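Local coordinates for PGRP domain of peptidoglycan recognition protein 3 (PDB 4ZXM) that probably hydrolyses the amide bond between N-acetylmuramoyl and L-alanine in bacterial peptidoglycan, as a peptidoglycan recognition protein of the amidase family, at residues 104-109 against 152-157; 121-126 against 240-245. All blocks are in the same frame, centred on the assembly; numbering follows the deposited sequence.

Overall arrangement
Contact 1 joins two loops, the one that follows helix 98-101 and the one between helix 132-149 and strand 159-161. Contact 2 sets the end of strand 116-123 against the start of helix 243-247. Their centres lie about 23 Å apart, and their segments alternate along the chain. Even so, the two contacts touch: Tyr157 CE1, at the far end of segment 152-157, packs 3.6 Å from His122 CG of segment 121-126. The His122 ring also meets His179 and His231. Amidases of this family are zinc enzymes, and this cluster of histidines with a tyrosine is consistent with the position of their catalytic cleft.

Contact 1 of 2, residues 104-109 against 152-157; sequences RATNYN and YSDIGY
Ser153 meets the side chain of Tyr108 where the two backbones come near, their CA atoms 5.8 Å apart. The hydroxyl does the touching: Ser153 OG lies 3.0 Å from Tyr108 CD1 and approaches the ring obliquely. It is also close to the next ring atom, with Tyr108 CE1 at 3.6 Å from Ser153 OG. Tyr108 holds CG anti to its backbone N (chi1 -176°), beside its carbonyl carbon; the CD1 side of the ring meets Ser153, while Tyr108 CB stays 4.2 Å from Asp154 CB. Two residues earlier, Thr106 repeats the pattern of carbon against oxygen. Its methyl CG2 lies 3.4 Å from Asp154 OD1, and its CB is 3.7 Å from the carbonyl Ser153 O.

The carboxylate of Asp154 finds its polar partners elsewhere: OD2 forms a salt bridge with Lys98, and OD1 accepts from Gln143 NE2 of helix 132-149. Within its own segment, OD1 takes a weak bond from Ile155 N (2.7 Å, 130° at the hydrogen). Arg171 spans the two loops, with a cation-pi contact to Tyr108 and a hydrogen bond from NH2 to Asp154 O. The 207 Å² buried between the segments is thus van der Waals contact without a direct hydrogen bond, so polar fixation falls to outside residues, and Lys98 would be expected to favour the charged form of the buried Asp154.

Contact 2 of 2, residues 121-126 against 240-245; sequences IHHSAG and PGNLLY
The end of strand 116-123 lies against the first turn of helix 243-247, with the CA atoms of Ile121 and Tyr245, and of His123 and Leu244, nearest each other, 8.1 Å apart in both pairs, a spacing bridged by side chains. His123 CB is directed at the helix and His122 CB away from it, the alternation of an extended strand. Leu244 has CG anti to its backbone N (chi1 164°), and its CD2 methyl lies 4.1 Å from Ile121 CG2 and 3.8 Å from His123 CB.

The strand runs between 187-192 and 226-230 in the mixed sheet of this amidase fold, and the C-terminal helix packs beside its end. Phe192 of strand 187-192 widens the apolar patch by touching both Ile121 and Leu244.

Tyr245 reaches the strand with its ring edge: Ile121 O sits at that edge, near the ring plane, 3.3 Å from Tyr245 CE1. The same ring turns an edge to the face of His123 in an offset T-shaped pair, centroids 5.6 Å apart and planes at 79°. A weak hydrogen bond runs from His123 ND1 to Tyr245 OH (3.4 Å, 134° at the hydrogen). Asn242, the N-cap residue, accepts weakly through OD1 from Leu244 N and Tyr245 N, while its ND2 stands tip to tip with His123 NE2 at 3.6 Å.

Contact 1 of 2, residues 104-109 against 152-157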
loop_
_atom_site.group_PDB
_atom_site.type_symbol
_atom_site.label_atom_id
_atom_site.label_comp_id
_atom_site.label_asym_id
_atom_site.label_seq_id
_atom_site.Cartn_x
_atom_site.Cartn_y
_atom_site.Cartn_z
ATOM N N ARG A 104 7.635 10.020 11.538
ATOM C CA ARG A 104 8.749 10.224 12.444
ATOM C C ARG A 104 9.996 9.614 11.828
ATOM O O ARG A 104 9.911 8.907 10.821
ATOM C CB ARG A 104 8.460 9.681 13.839
ATOM C CG ARG A 104 8.161 8.203 13.939
ATOM C CD ARG A 104 7.968 7.860 15.404
ATOM N NE ARG A 104 7.555 6.481 15.584
ATOM C CZ ARG A 104 7.393 5.894 16.762
ATOM N NH1 ARG A 104 7.022 4.635 16.810
ATOM N NH2 ARG A 104 7.581 6.560 17.884
ATOM N N ALA A 105 11.149 9.916 12.419
ATOM C CA ALA A 105 12.438 9.602 11.805
ATOM C C ALA A 105 12.705 8.105 11.831
ATOM O O ALA A 105 12.591 7.468 12.876
ATOM C CB ALA A 105 13.564 10.354 12.506
ATOM N N THR A 106 13.048 7.550 10.673
ATOM C CA THR A 106 13.344 6.127 10.557
ATOM C C THR A 106 14.711 5.947 9.931
ATOM O O THR A 106 15.297 6.892 9.408
ATOM C CB THR A 106 12.290 5.385 9.706
ATOM O OG1 THR A 106 12.339 5.855 8.354
ATOM C CG2 THR A 106 10.890 5.607 10.264
ATOM N N ASN A 107 15.228 4.733 10.007
ATOM C CA ASN A 107 16.469 4.419 9.336
ATOM C C ASN A 107 16.463 2.971 8.868
ATOM O O ASN A 107 17.378 2.195 9.156
ATOM C CB ASN A 107 17.665 4.726 10.244
ATOM C CG ASN A 107 18.861 5.232 9.459
ATOM O OD1 ASN A 107 18.756 6.224 8.729
ATOM N ND2 ASN A 107 19.999 4.553 9.590
ATOM N N TYR A 108 15.410 2.615 8.141
ATOM C CA TYR A 108 15.313 1.289 7.561
ATOM C C TYR A 108 15.943 1.339 6.185
ATOM O O TYR A 108 15.488 2.093 5.327
ATOM C CB TYR A 108 13.860 0.838 7.459
ATOM C CG TYR A 108 13.715 -0.575 6.939
ATOM C CD1 TYR A 108 14.127 -1.663 7.709
ATOM C CD2 TYR A 108 13.173 -0.826 5.680
ATOM C CE1 TYR A 108 13.995 -2.960 7.246
ATOM C CE2 TYR A 108 13.043 -2.121 5.208
ATOM C CZ TYR A 108 13.455 -3.184 5.996
ATOM O OH TYR A 108 13.334 -4.475 5.536
ATOM N N ASN A 109 16.988 0.544 5.975
ATOM C CA ASN A 109 17.748 0.628 4.736
ATOM C C ASN A 109 18.041 -0.736 4.109
ATOM O O ASN A 109 19.191 -1.082 3.842
ATOM C CB ASN A 109 19.013 1.456 4.981
ATOM C CG ASN A 109 18.690 2.889 5.390
ATOM O OD1 ASN A 109 17.999 3.612 4.667
ATOM N ND2 ASN A 109 19.186 3.308 6.547
ATOM N N TYR A 152 8.498 -2.858 14.357
ATOM C CA TYR A 152 9.018 -2.655 13.001
ATOM C C TYR A 152 9.904 -1.431 12.979
ATOM O O TYR A 152 9.728 -0.510 13.773
ATOM C CB TYR A 152 7.906 -2.476 11.966
ATOM C CG TYR A 152 6.991 -3.667 11.775
ATOM C CD1 TYR A 152 7.267 -4.899 12.363
ATOM C CD2 TYR A 152 5.858 -3.566 10.971
ATOM C CE1 TYR A 152 6.424 -5.982 12.180
ATOM C CE2 TYR A 152 5.014 -4.646 10.779
ATOM C CZ TYR A 152 5.300 -5.852 11.386
ATOM O OH TYR A 152 4.464 -6.931 11.211
ATOM N N SER A 153 10.857 -1.429 12.054
ATOM C CA SER A 153 11.796 -0.319 11.909
ATOM C C SER A 153 11.206 0.819 11.062
ATOM O O SER A 153 11.828 1.870 10.915
ATOM C CB SER A 153 13.108 -0.832 11.322
ATOM O OG SER A 153 12.859 -1.927 10.453
ATOM N N ASP A 154 10.010 0.600 10.514
ATOM C CA ASP A 154 9.241 1.637 9.819
ATOM C C ASP A 154 7.832 1.102 9.593
ATOM O O ASP A 154 7.590 -0.093 9.781
ATOM C CB ASP A 154 9.893 1.972 8.467
ATOM C CG ASP A 154 9.272 3.194 7.783
ATOM O OD1 ASP A 154 8.514 3.961 8.430
ATOM O OD2 ASP A 154 9.552 3.387 6.578
ATOM N N ILE A 155 6.906 1.972 9.189
ATOM C CA ILE A 155 5.607 1.523 8.695
ATOM C C ILE A 155 5.792 0.450 7.606
ATOM O O ILE A 155 6.622 0.597 6.709
ATOM C CB ILE A 155 4.756 2.702 8.178
ATOM C CG1 ILE A 155 3.309 2.266 7.978
ATOM C CG2 ILE A 155 5.321 3.294 6.890
ATOM C CD1 ILE A 155 2.357 3.428 7.826
ATOM N N GLY A 156 5.001 -0.613 7.678
ATOM C CA GLY A 156 5.299 -1.860 6.988
ATOM C C GLY A 156 5.041 -1.841 5.495
ATOM O O GLY A 156 5.634 -2.620 4.752
ATOM N N TYR A 157 4.164 -0.946 5.058
ATOM C CA TYR A 157 3.777 -0.853 3.658
ATOM C C TYR A 157 4.598 0.173 2.889
ATOM O O TYR A 157 4.996 1.203 3.426
ATOM C CB TYR A 157 2.311 -0.471 3.562
ATOM C CG TYR A 157 1.415 -1.392 4.335
ATOM C CD1 TYR A 157 1.234 -2.712 3.928
ATOM C CD2 TYR A 157 0.736 -0.952 5.472
ATOM C CE1 TYR A 157 0.404 -3.573 4.625
ATOM C CE2 TYR A 157 -0.099 -1.804 6.178
ATOM C CZ TYR A 157 -0.256 -3.113 5.750
ATOM O OH TYR A 157 -1.078 -3.969 6.430
#

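Contact 2 of 2, residues 121-126 against 240-245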
loop_
_atom_site.group_PDB
_atom_site.type_symbol
_atom_site.label_atom_id
_atom_site.label_comp_id
_atom_site.label_asym_id
_atom_site.label_seq_id
_atom_site.Cartn_x
_atom_site.Cartn_y
_atom_site.Cartn_z
ATOM N N ILE A 121 -1.906 -5.977 -2.889
ATOM C CA ILE A 121 -2.840 -5.019 -2.322
ATOM C C ILE A 121 -3.339 -5.485 -0.967
ATOM O O ILE A 121 -3.739 -6.631 -0.796
ATOM C CB ILE A 121 -3.983 -4.739 -3.291
ATOM C CG1 ILE A 121 -3.415 -3.934 -4.459
ATOM C CG2 ILE A 121 -5.102 -3.960 -2.608
ATOM C CD1 ILE A 121 -4.347 -3.864 -5.631
ATOM N N HIS A 122 -3.283 -4.569 -0.008
ATOM C CA HIS A 122 -3.673 -4.827 1.370
ATOM C C HIS A 122 -4.797 -3.885 1.750
ATOM O O HIS A 122 -5.170 -3.005 0.979
ATOM C CB HIS A 122 -2.504 -4.544 2.307
ATOM C CG HIS A 122 -1.311 -5.398 2.055
ATOM N ND1 HIS A 122 -1.069 -6.557 2.760
ATOM C CD2 HIS A 122 -0.289 -5.264 1.180
ATOM C CE1 HIS A 122 0.049 -7.106 2.323
ATOM N NE2 HIS A 122 0.546 -6.339 1.368
ATOM N N HIS A 123 -5.317 -4.077 2.954
ATOM C CA HIS A 123 -6.167 -3.087 3.602
ATOM C C HIS A 123 -5.809 -3.060 5.082
ATOM O O HIS A 123 -5.358 -4.058 5.642
ATOM C CB HIS A 123 -7.661 -3.353 3.345
ATOM C CG HIS A 123 -8.267 -4.432 4.196
ATOM N ND1 HIS A 123 -7.692 -5.675 4.366
ATOM C CD2 HIS A 123 -9.434 -4.465 4.880
ATOM C CE1 HIS A 123 -8.460 -6.413 5.148
ATOM N NE2 HIS A 123 -9.526 -5.702 5.472
ATOM N N SER A 124 -5.970 -1.899 5.702
ATOM C CA SER A 124 -5.576 -1.711 7.085
ATOM C C SER A 124 -6.491 -2.473 8.038
ATOM O O SER A 124 -6.133 -2.699 9.192
ATOM C CB SER A 124 -5.587 -0.224 7.430
ATOM O OG SER A 124 -6.872 0.336 7.233
ATOM N N ALA A 125 -7.671 -2.868 7.556
ATOM C CA ALA A 125 -8.690 -3.488 8.397
ATOM C C ALA A 125 -8.945 -2.569 9.594
ATOM O O ALA A 125 -9.011 -3.008 10.737
ATOM C CB ALA A 125 -8.251 -4.879 8.838
ATOM N N GLY A 126 -9.069 -1.279 9.302
ATOM C CA GLY A 126 -9.178 -0.255 10.323
ATOM C C GLY A 126 -10.028 0.892 9.828
ATOM O O GLY A 126 -10.866 0.712 8.945
ATOM N N PRO A 240 -11.992 -12.583 5.546
ATOM C CA PRO A 240 -13.442 -12.605 5.311
ATOM C C PRO A 240 -13.823 -11.942 3.987
ATOM O O PRO A 240 -13.012 -11.214 3.409
ATOM C CB PRO A 240 -13.985 -11.784 6.477
ATOM C CG PRO A 240 -12.917 -10.771 6.726
ATOM C CD PRO A 240 -11.600 -11.425 6.374
ATOM N N GLY A 241 -15.052 -12.184 3.528
ATOM C CA GLY A 241 -15.557 -11.615 2.269
ATOM C C GLY A 241 -15.354 -10.111 2.172
ATOM O O GLY A 241 -15.905 -9.349 2.970
ATOM N N ASN A 242 -14.567 -9.690 1.184
ATOM C CA ASN A 242 -14.036 -8.332 1.138
ATOM C C ASN A 242 -14.254 -7.668 -0.213
ATOM O O ASN A 242 -13.821 -8.178 -1.244
ATOM C CB ASN A 242 -12.545 -8.365 1.446
ATOM C CG ASN A 242 -12.011 -7.015 1.851
ATOM O OD1 ASN A 242 -11.572 -6.249 1.005
ATOM N ND2 ASN A 242 -12.062 -6.710 3.147
ATOM N N LEU A 243 -14.913 -6.514 -0.188
ATOM C CA LEU A 243 -15.290 -5.782 -1.401
ATOM C C LEU A 243 -14.117 -5.178 -2.173
ATOM O O LEU A 243 -14.195 -5.029 -3.395
ATOM C CB LEU A 243 -16.290 -4.674 -1.055
ATOM C CG LEU A 243 -17.682 -5.159 -0.662
ATOM C CD1 LEU A 243 -18.498 -4.018 -0.086
ATOM C CD2 LEU A 243 -18.382 -5.759 -1.867
ATOM N N LEU A 244 -13.053 -4.808 -1.462
ATOM C CA LEU A 244 -11.831 -4.338 -2.108
ATOM C C LEU A 244 -11.259 -5.448 -2.976
ATOM O O LEU A 244 -11.019 -5.266 -4.170
ATOM C CB LEU A 244 -10.791 -3.907 -1.069
ATOM C CG LEU A 244 -9.331 -3.729 -1.524
ATOM C CD1 LEU A 244 -9.214 -2.689 -2.630
ATOM C CD2 LEU A 244 -8.440 -3.362 -0.347
ATOM N N TYR A 245 -11.064 -6.609 -2.371
ATOM C CA TYR A 245 -10.443 -7.720 -3.064
ATOM C C TYR A 245 -11.293 -8.332 -4.179
ATOM O O TYR A 245 -10.768 -9.046 -5.029
ATOM C CB TYR A 245 -10.075 -8.799 -2.076
ATOM C CG TYR A 245 -9.035 -8.400 -1.034
ATOM C CD1 TYR A 245 -7.853 -7.751 -1.390
ATOM C CD2 TYR A 245 -9.224 -8.713 0.312
ATOM C CE1 TYR A 245 -6.912 -7.403 -0.432
ATOM C CE2 TYR A 245 -8.287 -8.374 1.272
ATOM C CZ TYR A 245 -7.135 -7.718 0.898
ATOM O OH TYR A 245 -6.209 -7.382 1.853
#